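Local coordinates for protein cytochrome P450 (CYP102L1) (Mycobacterium phage Adler, PDB 6N6Q) that binds heme and, as a cytochrome P450 encoded by a virus, probably acts as a monooxygenase on a substrate not yet known, at residues A[102-105]-A[106-110]. Residues are numbered along the deposited sequence; the frame is centred on the assembly and turned at random.
Sequences SEEN and WRKAH. With HEM (protoporphyrin IX containing Fe), chain E; CAC (cacodylate ion), chain F.
Lys108 folds back over the turn that precedes it, its CG lying 3.3 Å from Glu104 O and its CD 4.1 Å from Glu104 CG, where the two chains cross obliquely. Glu104 runs extended at the exposed rim; Lys108 bends at chi3 (57°), and its ammonium is bonded to the carbonyl of Lys262. The two meet through methylenes, and Glu104 OE1 stays 5.5 Å from Lys108 NZ, too far for a salt bridge though perhaps near enough for a weak attraction. A long lysine chain suits this buried place, since its methylenes pack over Glu104 while the terminal amine reaches a backbone carbonyl; the guanidinium of Arg107 likewise finds a partner beyond the turn, the carboxylate of Asp256. Helix 104-113 opens with an i to i+3 bond, Trp106 N to Glu103 O at 3.1 Å, and continues with Lys108 N to Glu104 O at 3.2 Å; the next bond, Ala109 N to Asn105 O, is weak. This is the start of the C helix of the P450 fold, which in many P450s, including CYP102 relatives, offers a tryptophan to a heme propionate. Trp106 does so here: with CG anti to its N (chi1 174°), the indole swings away from the preceding turn and presents its NE1 edge, giving a bond of 2.7 Å to HEM O1D with an N-H...O angle of 162°, the carboxylate carbon CGD in the ring plane. Tryptophan suits the place because its one N-H lies at the edge of a broad, rigid plate. One turn on, His110 CB packs 4.0 Å above one indole face, while Arg417, also bonded to the heme, makes a cation-pi contact with the ring. The small methyl of Ala109 lies over Asn105 O and packs on Gln271 of helix 265-296, and the ND2 of Asn105 is hydrogen-bonded to Asp94 OD2.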
ATOM      1  N   SER A 102     -18.862  12.571  -1.000  1.00 52.38           N
ATOM      2  CA  SER A 102     -19.591  13.826  -0.872  1.00 57.70           C
ATOM      3  C   SER A 102     -18.854  14.862  -0.033  1.00 59.34           C
ATOM      4  O   SER A 102     -19.113  16.060  -0.187  1.00 59.09           O
ATOM      5  CB  SER A 102     -20.972  13.572  -0.266  1.00 54.77           C
ATOM      6  OG  SER A 102     -20.859  12.979   1.018  1.00 56.65           O
ATOM      7  N   GLU A 103     -17.953  14.434   0.850  1.00 52.01           N
ATOM      8  CA  GLU A 103     -17.246  15.376   1.709  1.00 52.94           C
ATOM      9  C   GLU A 103     -16.390  16.323   0.877  1.00 53.53           C
ATOM     10  O   GLU A 103     -15.599  15.890   0.033  1.00 51.88           O
ATOM     11  CB  GLU A 103     -16.385  14.623   2.722  1.00 41.87           C
ATOM     12  CG  GLU A 103     -17.168  14.098   3.916  1.00 49.98           C
ATOM     13  CD  GLU A 103     -16.319  13.268   4.857  1.00 56.27           C
ATOM     14  OE1 GLU A 103     -15.410  12.562   4.371  1.00 47.30           O
ATOM     15  OE2 GLU A 103     -16.561  13.322   6.081  1.00 51.52           O
ATOM     16  N   GLU A 104     -16.561  17.625   1.119  1.00 57.78           N
ATOM     17  CA  GLU A 104     -15.835  18.643   0.368  1.00 57.31           C
ATOM     18  C   GLU A 104     -14.325  18.515   0.526  1.00 56.54           C
ATOM     19  O   GLU A 104     -13.578  18.978  -0.343  1.00 52.90           O
ATOM     20  CB  GLU A 104     -16.294  20.034   0.811  1.00 62.32           C
ATOM     21  CG  GLU A 104     -15.897  21.167  -0.123  1.00 70.36           C
ATOM     22  CD  GLU A 104     -16.202  22.533   0.467  1.00 81.08           C
ATOM     23  OE1 GLU A 104     -16.303  22.636   1.708  1.00 77.38           O
ATOM     24  OE2 GLU A 104     -16.345  23.503  -0.308  1.00 81.62           O
ATOM     25  N   ASN A 105     -13.859  17.890   1.607  1.00 52.77           N
ATOM     26  CA  ASN A 105     -12.429  17.750   1.835  1.00 48.27           C
ATOM     27  C   ASN A 105     -11.777  16.678   0.970  1.00 58.73           C
ATOM     28  O   ASN A 105     -10.545  16.656   0.874  1.00 50.82           O
ATOM     29  CB  ASN A 105     -12.156  17.455   3.310  1.00 52.40           C
ATOM     30  CG  ASN A 105     -11.880  18.710   4.110  1.00 50.73           C
ATOM     31  OD1 ASN A 105     -11.449  19.722   3.562  1.00 50.11           O
ATOM     32  ND2 ASN A 105     -12.126  18.650   5.413  1.00 52.21           N
ATOM     33  N   TRP A 106     -12.548  15.786   0.342  1.00 50.08           N
ATOM     34  CA  TRP A 106     -11.902  14.863  -0.584  1.00 45.48           C
ATOM     35  C   TRP A 106     -11.560  15.553  -1.897  1.00 44.11           C
ATOM     36  O   TRP A 106     -10.456  15.383  -2.423  1.00 50.87           O
ATOM     37  CB  TRP A 106     -12.764  13.632  -0.869  1.00 48.61           C
ATOM     38  CG  TRP A 106     -12.102  12.819  -1.942  1.00 47.64           C
ATOM     39  CD1 TRP A 106     -11.101  11.906  -1.777  1.00 46.30           C
ATOM     40  CD2 TRP A 106     -12.333  12.907  -3.353  1.00 42.10           C
ATOM     41  NE1 TRP A 106     -10.714  11.402  -2.993  1.00 44.48           N
ATOM     42  CE2 TRP A 106     -11.456  12.000  -3.978  1.00 43.51           C
ATOM     43  CE3 TRP A 106     -13.206  13.656  -4.148  1.00 42.17           C
ATOM     44  CZ2 TRP A 106     -11.427  11.823  -5.357  1.00 45.63           C
ATOM     45  CZ3 TRP A 106     -13.173  13.480  -5.517  1.00 40.69           C
ATOM     46  CH2 TRP A 106     -12.294  12.567  -6.108  1.00 52.32           C
ATOM     47  N   ARG A 107     -12.504  16.314  -2.455  1.00 45.73           N
ATOM     48  CA  ARG A 107     -12.252  16.954  -3.742  1.00 46.06           C
ATOM     49  C   ARG A 107     -11.204  18.050  -3.615  1.00 54.82           C
ATOM     50  O   ARG A 107     -10.328  18.177  -4.477  1.00 56.72           O
ATOM     51  CB  ARG A 107     -13.550  17.513  -4.320  1.00 51.02           C
ATOM     52  CG  ARG A 107     -13.423  17.959  -5.766  1.00 54.15           C
ATOM     53  CD  ARG A 107     -14.476  18.993  -6.121  1.00 61.95           C
ATOM     54  NE  ARG A 107     -14.432  20.133  -5.211  1.00 73.29           N
ATOM     55  CZ  ARG A 107     -13.548  21.123  -5.294  1.00 64.01           C
ATOM     56  NH1 ARG A 107     -12.628  21.115  -6.249  1.00 61.20           N
ATOM     57  NH2 ARG A 107     -13.583  22.121  -4.419  1.00 61.34           N
ATOM     58  N   LYS A 108     -11.278  18.849  -2.547  1.00 52.37           N
ATOM     59  CA  LYS A 108     -10.272  19.882  -2.318  1.00 52.09           C
ATOM     60  C   LYS A 108      -8.876  19.276  -2.247  1.00 51.40           C
ATOM     61  O   LYS A 108      -7.982  19.648  -3.015  1.00 49.39           O
ATOM     62  CB  LYS A 108     -10.591  20.651  -1.034  1.00 51.69           C
ATOM     63  CG  LYS A 108     -11.777  21.592  -1.141  1.00 53.36           C
ATOM     64  CD  LYS A 108     -11.995  22.349   0.161  1.00 58.62           C
ATOM     65  CE  LYS A 108     -10.750  23.124   0.564  1.00 60.33           C
ATOM     66  NZ  LYS A 108     -10.945  23.882   1.832  1.00 61.14           N
ATOM     67  N   ALA A 109      -8.679  18.319  -1.335  1.00 48.97           N
ATOM     68  CA  ALA A 109      -7.368  17.696  -1.182  1.00 45.17           C
ATOM     69  C   ALA A 109      -6.919  17.018  -2.470  1.00 51.92           C
ATOM     70  O   ALA A 109      -5.737  17.072  -2.829  1.00 51.58           O
ATOM     71  CB  ALA A 109      -7.397  16.692  -0.031  1.00 38.17           C
ATOM     72  N   HIS A 110      -7.850  16.383  -3.186  1.00 48.38           N
ATOM     73  CA  HIS A 110      -7.474  15.659  -4.396  1.00 54.04           C
ATOM     74  C   HIS A 110      -6.967  16.602  -5.479  1.00 53.88           C
ATOM     75  O   HIS A 110      -5.994  16.289  -6.172  1.00 58.12           O
ATOM     76  CB  HIS A 110      -8.657  14.840  -4.913  1.00 53.18           C
ATOM     77  CG  HIS A 110      -8.366  14.093  -6.176  1.00 54.65           C
ATOM     78  ND1 HIS A 110      -7.494  13.027  -6.225  1.00 59.21           N
ATOM     79  CD2 HIS A 110      -8.826  14.263  -7.439  1.00 54.71           C
ATOM     80  CE1 HIS A 110      -7.432  12.568  -7.463  1.00 59.40           C
ATOM     81  NE2 HIS A 110      -8.231  13.302  -8.219  1.00 59.00           N
TER
HETATM   82  CHA HEM E 501      -5.647   4.609  -2.706  1.00 46.16           C
HETATM   83  CHB HEM E 501      -3.036   0.549  -3.265  1.00 48.28           C
HETATM   84  CHC HEM E 501       1.013   3.001  -2.146  1.00 46.27           C
HETATM   85  CHD HEM E 501      -1.709   6.822  -0.876  1.00 41.66           C
HETATM   86  C1A HEM E 501      -5.307   3.300  -2.985  1.00 43.26           C
HETATM   87  C2A HEM E 501      -6.194   2.247  -3.445  1.00 48.03           C
HETATM   88  C3A HEM E 501      -5.475   1.134  -3.596  1.00 44.22           C
HETATM   89  C4A HEM E 501      -4.100   1.428  -3.243  1.00 45.94           C
HETATM   90  CMA HEM E 501      -6.022  -0.230  -4.066  1.00 42.76           C
HETATM   91  CAA HEM E 501      -7.710   2.372  -3.708  1.00 42.25           C
HETATM   92  CBA HEM E 501      -8.451   2.134  -2.395  1.00 45.18           C
HETATM   93  CGA HEM E 501      -9.939   2.065  -2.627  1.00 51.00           C
HETATM   94  O1A HEM E 501     -10.373   2.076  -3.808  1.00 51.99           O
HETATM   95  O2A HEM E 501     -10.694   1.998  -1.624  1.00 42.86           O
HETATM   96  C1B HEM E 501      -1.706   0.871  -3.069  1.00 48.92           C
HETATM   97  C2B HEM E 501      -0.575  -0.003  -3.310  1.00 54.61           C
HETATM   98  C3B HEM E 501       0.550   0.672  -3.001  1.00 48.98           C
HETATM   99  C4B HEM E 501       0.157   1.996  -2.554  1.00 51.71           C
HETATM  100  CMB HEM E 501      -0.723  -1.451  -3.835  1.00 37.77           C
HETATM  101  CAB HEM E 501       2.033   0.222  -3.069  1.00 48.91           C
HETATM  102  CBB HEM E 501       2.455  -0.993  -3.441  1.00 49.45           C
HETATM  103  C1C HEM E 501       0.649   4.266  -1.728  1.00 43.20           C
HETATM  104  C2C HEM E 501       1.542   5.351  -1.373  1.00 53.44           C
HETATM  105  C3C HEM E 501       0.808   6.408  -1.020  1.00 49.43           C
HETATM  106  C4C HEM E 501      -0.598   6.039  -1.138  1.00 43.63           C
HETATM  107  CMC HEM E 501       3.085   5.308  -1.388  1.00 42.38           C
HETATM  108  CAC HEM E 501       1.426   7.756  -0.574  1.00 47.73           C
HETATM  109  CBC HEM E 501       0.689   8.823  -0.253  1.00 54.44           C
HETATM  110  C1D HEM E 501      -3.011   6.568  -1.266  1.00 45.12           C
HETATM  111  C2D HEM E 501      -4.148   7.457  -1.105  1.00 44.80           C
HETATM  112  C3D HEM E 501      -5.229   6.850  -1.609  1.00 40.40           C
HETATM  113  C4D HEM E 501      -4.826   5.550  -2.111  1.00 42.97           C
HETATM  114  CMD HEM E 501      -4.114   8.861  -0.461  1.00 33.94           C
HETATM  115  CAD HEM E 501      -6.662   7.429  -1.653  1.00 40.48           C
HETATM  116  CBD HEM E 501      -6.828   8.317  -2.882  1.00 32.48           C
HETATM  117  CGD HEM E 501      -8.252   8.807  -2.979  1.00 45.02           C
HETATM  118  O1D HEM E 501      -8.467   9.928  -3.510  1.00 44.89           O
HETATM  119  O2D HEM E 501      -9.175   8.084  -2.519  1.00 43.81           O
HETATM  120  NA  HEM E 501      -4.040   2.758  -2.873  1.00 49.98           N
HETATM  121  NB  HEM E 501      -1.221   2.078  -2.610  1.00 48.44           N
HETATM  122  NC  HEM E 501      -0.644   4.726  -1.572  1.00 47.62           N
HETATM  123  ND  HEM E 501      -3.467   5.416  -1.884  1.00 45.97           N
HETATM  124 FE   HEM E 501      -2.352   3.698  -2.100  1.00 54.90          FE
HETATM  125 AS   CAC F 502     -20.584   8.762  -0.056  0.75 67.01          AS
HETATM  126  O1  CAC F 502     -20.200  10.436  -0.250  0.75 59.41           O
HETATM  127  O2  CAC F 502     -19.425   7.509  -0.315  0.75 58.08           O
HETATM  128  C1  CAC F 502     -21.327   8.545   1.701  0.75 52.32           C
HETATM  129  C2  CAC F 502     -22.124   8.408  -1.141  0.75 64.09           C